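Local structure of Thiol:disulfide interchange protein, thioredoxin family protein (3OR5) at residues Gln58-Trp63 / Ile91-Met96; Ala105-Gly108 / Gly113-Gly116. The protein probably exchanges thiols and disulfides with partner proteins, cycling between dithiol and disulfide forms, perhaps during cytochrome c maturation. All blocks are in the same frame, centred on the assembly; numbering follows the deposited sequence.

Both contacts belong to one thioredoxin-like fold and follow one another along the chain, on opposite sides of its centre. Interaction 1 sets the last turn and a half of helix 47-63 against the loop leading into strand 95-97, at one edge of the mixed sheet; in interaction 2 the last, loosely bonded part of helix 100-107 meets the loop running to strand 119-123 of the same sheet. Their centres lie 22 Å apart and their nearest atoms about 8 Å, so they do not touch. Cys46 and Cys49, a CxxC pair consistent with a thioredoxin-type redox centre, sit at the start of helix 47-63, the end remote from interaction 1.

Interaction 1: residues Gln58-Trp63 / Ile91-Met96; sequences QVQKTW and IIYPVM
The side chains of Gln60 and Ile92 run alongside one another, pointing opposite ways, which brings Gln60 CG to 3.6 Å from Ile92 CD1. The same methyl presses on Lys61, whose chain runs nearly perpendicular to the Ile92 side chain; Lys61 CG to Ile92 CD1 is 3.4 Å, tight for two carbons. Deeper in, the amide of Gln60 rests on the CB of Tyr93, with Gln60 CD 3.8 Å from that CB and the amide plane 49° from the ring.

The bend at chi2 (79°) turns the Gln60 amide into this position, and polar partners hold it there. OE1 accepts the backbone N-H of Phe70, while NE2 gives hydrogen bonds to Thr69 OG1 and to a water, 3.1 Å from NE2, which passes one on to Ile92 O at 2.9 Å. Ile91 CG2 lies over the centre of one Tyr93 ring face, 3.6 Å above the plane, and Ile53 and Met56 of helix 47-63 also touch this tyrosine.

Through Gln60 the helix is thus tied both to strand 68-74 and to the approach to edge strand 95-97, within the beta-alpha-beta part of the thioredoxin fold.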
ATOM      1  N   GLN A  58      -1.708  -1.786  12.892  1.00 12.85           N
ATOM      2  CA  GLN A  58      -1.319  -2.871  13.779  1.00 12.87           C
ATOM      3  C   GLN A  58      -0.498  -3.966  13.084  1.00 12.92           C
ATOM      4  O   GLN A  58       0.475  -4.525  13.657  1.00 13.86           O
ATOM      5  CB  GLN A  58      -2.538  -3.519  14.450  1.00 14.00           C
ATOM      6  CG  GLN A  58      -2.107  -4.299  15.696  1.00 22.08           C
ATOM      7  CD  GLN A  58      -1.505  -3.423  16.799  1.00 28.77           C
ATOM      8  OE1 GLN A  58      -2.126  -2.449  17.239  1.00 31.39           O
ATOM      9  NE2 GLN A  58      -0.263  -3.734  17.215  1.00 33.15           N
ATOM     10  N   VAL A  59      -0.922  -4.346  11.877  1.00 10.72           N
ATOM     11  CA  VAL A  59      -0.163  -5.337  11.119  1.00 10.21           C
ATOM     12  C   VAL A  59       1.284  -4.829  10.803  1.00 11.27           C
ATOM     13  O   VAL A  59       2.293  -5.596  10.849  1.00 12.05           O
ATOM     14  CB  VAL A  59      -0.933  -5.720   9.804  1.00 10.20           C
ATOM     15  CG1 VAL A  59      -0.073  -6.630   8.901  1.00 11.60           C
ATOM     16  CG2 VAL A  59      -2.252  -6.446  10.226  1.00 12.78           C
ATOM     17  N   GLN A  60       1.411  -3.563  10.467  1.00 11.34           N
ATOM     18  CA  GLN A  60       2.742  -2.958  10.249  1.00 10.99           C
ATOM     19  C   GLN A  60       3.609  -3.189  11.510  1.00 12.40           C
ATOM     20  O   GLN A  60       4.804  -3.478  11.362  1.00 12.21           O
ATOM     21  CB  GLN A  60       2.594  -1.454   9.941  1.00 11.74           C
ATOM     22  CG  GLN A  60       3.934  -0.799   9.717  1.00 12.18           C
ATOM     23  CD  GLN A  60       4.481  -1.057   8.344  1.00 13.80           C
ATOM     24  OE1 GLN A  60       3.798  -1.508   7.428  1.00 12.40           O
ATOM     25  NE2 GLN A  60       5.723  -0.676   8.166  1.00 12.32           N
ATOM     26  N   LYS A  61       3.017  -2.973  12.680  1.00 11.77           N
ATOM     27  CA  LYS A  61       3.848  -3.103  13.925  1.00 10.95           C
ATOM     28  C   LYS A  61       4.323  -4.535  14.100  1.00 12.88           C
ATOM     29  O   LYS A  61       5.498  -4.729  14.482  1.00 15.37           O
ATOM     30  CB  LYS A  61       2.992  -2.704  15.102  1.00 10.87           C
ATOM     31  CG  LYS A  61       2.687  -1.161  15.122  1.00 11.99           C
ATOM     32  CD  LYS A  61       1.829  -0.754  16.307  1.00 16.45           C
ATOM     33  CE  LYS A  61       1.781   0.736  16.173  1.00 18.15           C
ATOM     34  NZ  LYS A  61       0.737   1.351  17.081  1.00 23.67           N
ATOM     35  N   THR A  62       3.504  -5.516  13.775  1.00 11.71           N
ATOM     36  CA  THR A  62       3.911  -6.919  13.871  1.00 11.82           C
ATOM     37  C   THR A  62       5.080  -7.261  12.950  1.00 13.37           C
ATOM     38  O   THR A  62       5.982  -8.051  13.329  1.00 13.48           O
ATOM     39  CB  THR A  62       2.715  -7.815  13.577  1.00 12.15           C
ATOM     40  OG1 THR A  62       1.677  -7.545  14.534  1.00 16.20           O
ATOM     41  CG2 THR A  62       3.126  -9.320  13.573  1.00 13.59           C
ATOM     42  N   TRP A  63       5.089  -6.705  11.732  1.00 11.69           N
ATOM     43  CA  TRP A  63       5.977  -7.166  10.683  1.00 11.07           C
ATOM     44  C   TRP A  63       7.056  -6.185  10.213  1.00 10.40           C
ATOM     45  O   TRP A  63       7.797  -6.500   9.280  1.00 11.72           O
ATOM     46  CB  TRP A  63       5.126  -7.648   9.446  1.00 11.78           C
ATOM     47  CG  TRP A  63       4.202  -8.790   9.738  1.00 12.51           C
ATOM     48  CD1 TRP A  63       2.881  -8.725  10.029  1.00 12.62           C
ATOM     49  CD2 TRP A  63       4.549 -10.178   9.763  1.00 13.29           C
ATOM     50  NE1 TRP A  63       2.330 -10.015  10.205  1.00 14.70           N
ATOM     51  CE2 TRP A  63       3.365 -10.901  10.072  1.00 15.75           C
ATOM     52  CE3 TRP A  63       5.747 -10.885   9.512  1.00 13.62           C
ATOM     53  CZ2 TRP A  63       3.337 -12.302  10.169  1.00 20.47           C
ATOM     54  CZ3 TRP A  63       5.709 -12.313   9.567  1.00 16.52           C
ATOM     55  CH2 TRP A  63       4.503 -12.980   9.938  1.00 16.89           C
ATOM     56  N   ILE A  91       0.001   6.607  11.865  1.00 12.53           N
ATOM     57  CA  ILE A  91       0.405   5.841  10.703  1.00 12.09           C
ATOM     58  C   ILE A  91       1.931   5.893  10.636  1.00 15.56           C
ATOM     59  O   ILE A  91       2.568   6.972  10.584  1.00 20.20           O
ATOM     60  CB  ILE A  91      -0.234   6.421   9.445  1.00 13.01           C
ATOM     61  CG1 ILE A  91      -1.749   6.165   9.536  1.00 13.76           C
ATOM     62  CG2 ILE A  91       0.434   5.732   8.180  1.00 14.22           C
ATOM     63  CD1 ILE A  91      -2.448   6.818   8.312  1.00 14.28           C
ATOM     64  N   ILE A  92       2.510   4.702  10.682  1.00 13.18           N
ATOM     65  CA  ILE A  92       3.936   4.514  10.808  1.00 12.72           C
ATOM     66  C   ILE A  92       4.580   3.906   9.577  1.00 16.13           C
ATOM     67  O   ILE A  92       5.713   3.432   9.630  1.00 17.22           O
ATOM     68  CB  ILE A  92       4.151   3.559  11.961  1.00 13.54           C
ATOM     69  CG1 ILE A  92       3.240   2.265  11.786  1.00 15.83           C
ATOM     70  CG2 ILE A  92       3.973   4.490  13.207  1.00 17.15           C
ATOM     71  CD1 ILE A  92       3.517   1.056  12.720  1.00 22.44           C
ATOM     72  N   TYR A  93       3.839   3.844   8.479  1.00 12.38           N
ATOM     73  CA  TYR A  93       4.421   3.388   7.186  1.00 12.05           C
ATOM     74  C   TYR A  93       4.427   4.557   6.196  1.00 12.06           C
ATOM     75  O   TYR A  93       3.712   5.559   6.432  1.00 12.16           O
ATOM     76  CB  TYR A  93       3.661   2.207   6.666  1.00 11.00           C
ATOM     77  CG  TYR A  93       2.176   2.383   6.609  1.00  9.81           C
ATOM     78  CD1 TYR A  93       1.602   3.030   5.486  1.00  9.21           C
ATOM     79  CD2 TYR A  93       1.368   1.849   7.546  1.00 10.46           C
ATOM     80  CE1 TYR A  93       0.140   3.168   5.389  1.00 10.64           C
ATOM     81  CE2 TYR A  93      -0.030   1.964   7.492  1.00 10.88           C
ATOM     82  CZ  TYR A  93      -0.644   2.603   6.366  1.00 11.52           C
ATOM     83  OH  TYR A  93      -2.064   2.736   6.247  1.00 15.10           O
ATOM     84  N   PRO A  94       5.164   4.496   5.109  1.00 10.08           N
ATOM     85  CA  PRO A  94       5.262   5.647   4.207  1.00 11.31           C
ATOM     86  C   PRO A  94       3.926   5.956   3.563  1.00 11.19           C
ATOM     87  O   PRO A  94       3.239   5.042   3.076  1.00 11.96           O
ATOM     88  CB  PRO A  94       6.243   5.215   3.122  1.00 13.01           C
ATOM     89  CG  PRO A  94       7.014   4.123   3.816  1.00 12.81           C
ATOM     90  CD  PRO A  94       6.059   3.408   4.706  1.00 10.61           C
ATOM     91  N   VAL A  95       3.609   7.230   3.520  1.00 11.65           N
ATOM     92  CA  VAL A  95       2.424   7.671   2.763  1.00 11.11           C
ATOM     93  C   VAL A  95       2.712   8.855   1.910  1.00 11.12           C
ATOM     94  O   VAL A  95       3.315   9.835   2.386  1.00 12.46           O
ATOM     95  CB  VAL A  95       1.392   8.131   3.822  1.00  9.93           C
ATOM     96  CG1 VAL A  95       0.108   8.810   3.105  1.00 11.96           C
ATOM     97  CG2 VAL A  95       0.840   6.989   4.760  1.00 12.13           C
HETATM   98  N   MSE A  96       2.331   8.774   0.632  1.00 11.47           N
HETATM   99  CA  MSE A  96       2.592   9.847  -0.372  1.00 10.06           C
HETATM  100  C   MSE A  96       1.258  10.358  -0.884  1.00  9.07           C
HETATM  101  O   MSE A  96       0.287   9.544  -1.053  1.00 11.65           O
HETATM  102  CB  MSE A  96       3.452   9.366  -1.576  1.00 12.70           C
HETATM  103  CG  MSE A  96       4.792   9.093  -1.066  1.00 14.02           C
HETATM  104 SE   MSE A  96       5.826   8.299  -2.601  1.00 29.51          SE
HETATM  105  CE  MSE A  96       4.993   6.567  -2.539  1.00 18.71           C
TER
HETATM  106  O   HOH W   1       6.970   0.995  10.432  1.00 16.42           O

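Interaction 2: residues Ala105-Gly108 / Gly113-Gly116; sequences AFNG and GITG
Phe106 meets Ile114 through its CB and not its ring: Ile114 CD1 lies 4.0 Å from Phe106 CB, while the ring leads away toward the sheet. There Phe17 makes an edge-to-face contact with it, and the ring of Phe121 meets it with the planes about 35° apart. The second flat group, the amide of Asn107, reaches the other way and offers its oxygen to the loop. This is the helix-to-strand connection of a thioredoxin-like fold, in which the chain leaves helix 100-107 and turns back toward strand 119-123.

Asn107 does most of the joining. Its OD1 accepts the backbone N-H of Ile114 at 3.0 Å in a nearly straight bond, 171° at the hydrogen, with the donor tilted 25° out of the carbonyl plane. To reach it the side chain takes a chi1 of -108°, well off a staggered value, which suggests some torsional cost paid for the bond. The bond spans the loop between the two segments and joins a side-chain oxygen to a backbone N-H.

Ile114 in turn folds over the same oxygen, with CG1 3.7 Å from Asn107 OD1. Its CG1 branch is directed back toward the helix, anti to the carbonyl carbon, carrying CD1 to Phe106. Beyond the two segments Ile114 packs on Phe41, Thr119 and Phe121, and Phe106 on Val39, so both hydrophobic side chains bear on the sheet; Phe106 also touches Pro15 of a loop.

Gly113, with a positive phi that glycine takes readily, slots in beside the asparagine. Its CA points a hydrogen almost straight at the backbone oxygen of Asn107, with Gly113 CA 3.5 Å from Asn107 O.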
ATOM      1  N   ALA A 105       1.472   4.007 -12.491  1.00 21.74           N
ATOM      2  CA  ALA A 105       2.354   2.890 -12.136  1.00 21.61           C
ATOM      3  C   ALA A 105       1.611   1.569 -11.801  1.00 22.04           C
ATOM      4  O   ALA A 105       2.130   0.488 -12.095  1.00 22.91           O
ATOM      5  CB  ALA A 105       3.326   3.230 -11.022  1.00 22.43           C
ATOM      6  N   PHE A 106       0.434   1.698 -11.183  1.00 19.00           N
ATOM      7  CA  PHE A 106      -0.406   0.582 -10.752  1.00 17.30           C
ATOM      8  C   PHE A 106      -1.696   0.329 -11.535  1.00 15.90           C
ATOM      9  O   PHE A 106      -2.278  -0.739 -11.437  1.00 17.11           O
ATOM     10  CB  PHE A 106      -0.710   0.726  -9.256  1.00 18.57           C
ATOM     11  CG  PHE A 106       0.482   0.515  -8.449  1.00 15.20           C
ATOM     12  CD1 PHE A 106       0.871  -0.740  -8.086  1.00 16.72           C
ATOM     13  CD2 PHE A 106       1.311   1.636  -8.144  1.00 17.86           C
ATOM     14  CE1 PHE A 106       2.050  -0.942  -7.341  1.00 21.08           C
ATOM     15  CE2 PHE A 106       2.459   1.423  -7.422  1.00 16.22           C
ATOM     16  CZ  PHE A 106       2.808   0.192  -6.998  1.00 16.16           C
ATOM     17  N   ASN A 107      -2.149   1.326 -12.303  1.00 16.83           N
ATOM     18  CA  ASN A 107      -3.389   1.232 -13.053  1.00 18.26           C
ATOM     19  C   ASN A 107      -3.447   0.009 -13.949  1.00 15.66           C
ATOM     20  O   ASN A 107      -4.575  -0.529 -14.143  1.00 16.89           O
ATOM     21  CB  ASN A 107      -3.431   2.435 -14.052  1.00 20.93           C
ATOM     22  CG  ASN A 107      -4.381   3.436 -13.666  1.00 25.96           C
ATOM     23  OD1 ASN A 107      -5.208   3.264 -12.754  1.00 26.76           O
ATOM     24  ND2 ASN A 107      -4.276   4.570 -14.365  1.00 30.58           N
ATOM     25  N   GLY A 108      -2.309  -0.356 -14.518  1.00 16.28           N
ATOM     26  CA  GLY A 108      -2.256  -1.457 -15.485  1.00 17.31           C
ATOM     27  C   GLY A 108      -2.597  -2.821 -14.930  1.00 17.82           C
ATOM     28  O   GLY A 108      -2.849  -3.781 -15.698  1.00 17.01           O
ATOM     29  N   GLY A 113      -8.550   0.165 -14.635  1.00 19.14           N
ATOM     30  CA  GLY A 113      -7.693   1.018 -13.778  1.00 18.97           C
ATOM     31  C   GLY A 113      -8.261   1.071 -12.368  1.00 19.60           C
ATOM     32  O   GLY A 113      -9.223   0.403 -12.030  1.00 20.30           O
ATOM     33  N   ILE A 114      -7.635   1.932 -11.534  1.00 19.12           N
ATOM     34  CA  ILE A 114      -8.114   2.134 -10.146  1.00 19.90           C
ATOM     35  C   ILE A 114      -9.336   3.053 -10.084  1.00 21.67           C
ATOM     36  O   ILE A 114      -9.199   4.271 -10.348  1.00 26.32           O
ATOM     37  CB  ILE A 114      -6.939   2.767  -9.323  1.00 19.95           C
ATOM     38  CG1 ILE A 114      -5.726   1.840  -9.389  1.00 19.06           C
ATOM     39  CG2 ILE A 114      -7.416   2.950  -7.863  1.00 22.05           C
ATOM     40  CD1 ILE A 114      -4.379   2.342  -8.862  1.00 19.38           C
ATOM     41  N   THR A 115     -10.484   2.488  -9.725  1.00 22.75           N
ATOM     42  CA  THR A 115     -11.799   3.197  -9.759  1.00 25.44           C
ATOM     43  C   THR A 115     -12.600   3.093  -8.440  1.00 26.25           C
ATOM     44  O   THR A 115     -13.760   3.589  -8.363  1.00 28.04           O
ATOM     45  CB  THR A 115     -12.710   2.600 -10.834  1.00 25.84           C
ATOM     46  OG1 THR A 115     -12.893   1.207 -10.575  1.00 28.20           O
ATOM     47  CG2 THR A 115     -12.143   2.844 -12.239  1.00 25.69           C
ATOM     48  N   GLY A 116     -12.062   2.398  -7.450  1.00 22.33           N
ATOM     49  CA  GLY A 116     -12.710   2.322  -6.169  1.00 21.82           C
ATOM     50  C   GLY A 116     -11.602   2.536  -5.186  1.00 19.30           C
ATOM     51  O   GLY A 116     -10.439   2.332  -5.499  1.00 19.75           O
TER
HETATM   52  O   HOH W   2      -7.042   4.987 -12.841  1.00 31.66           O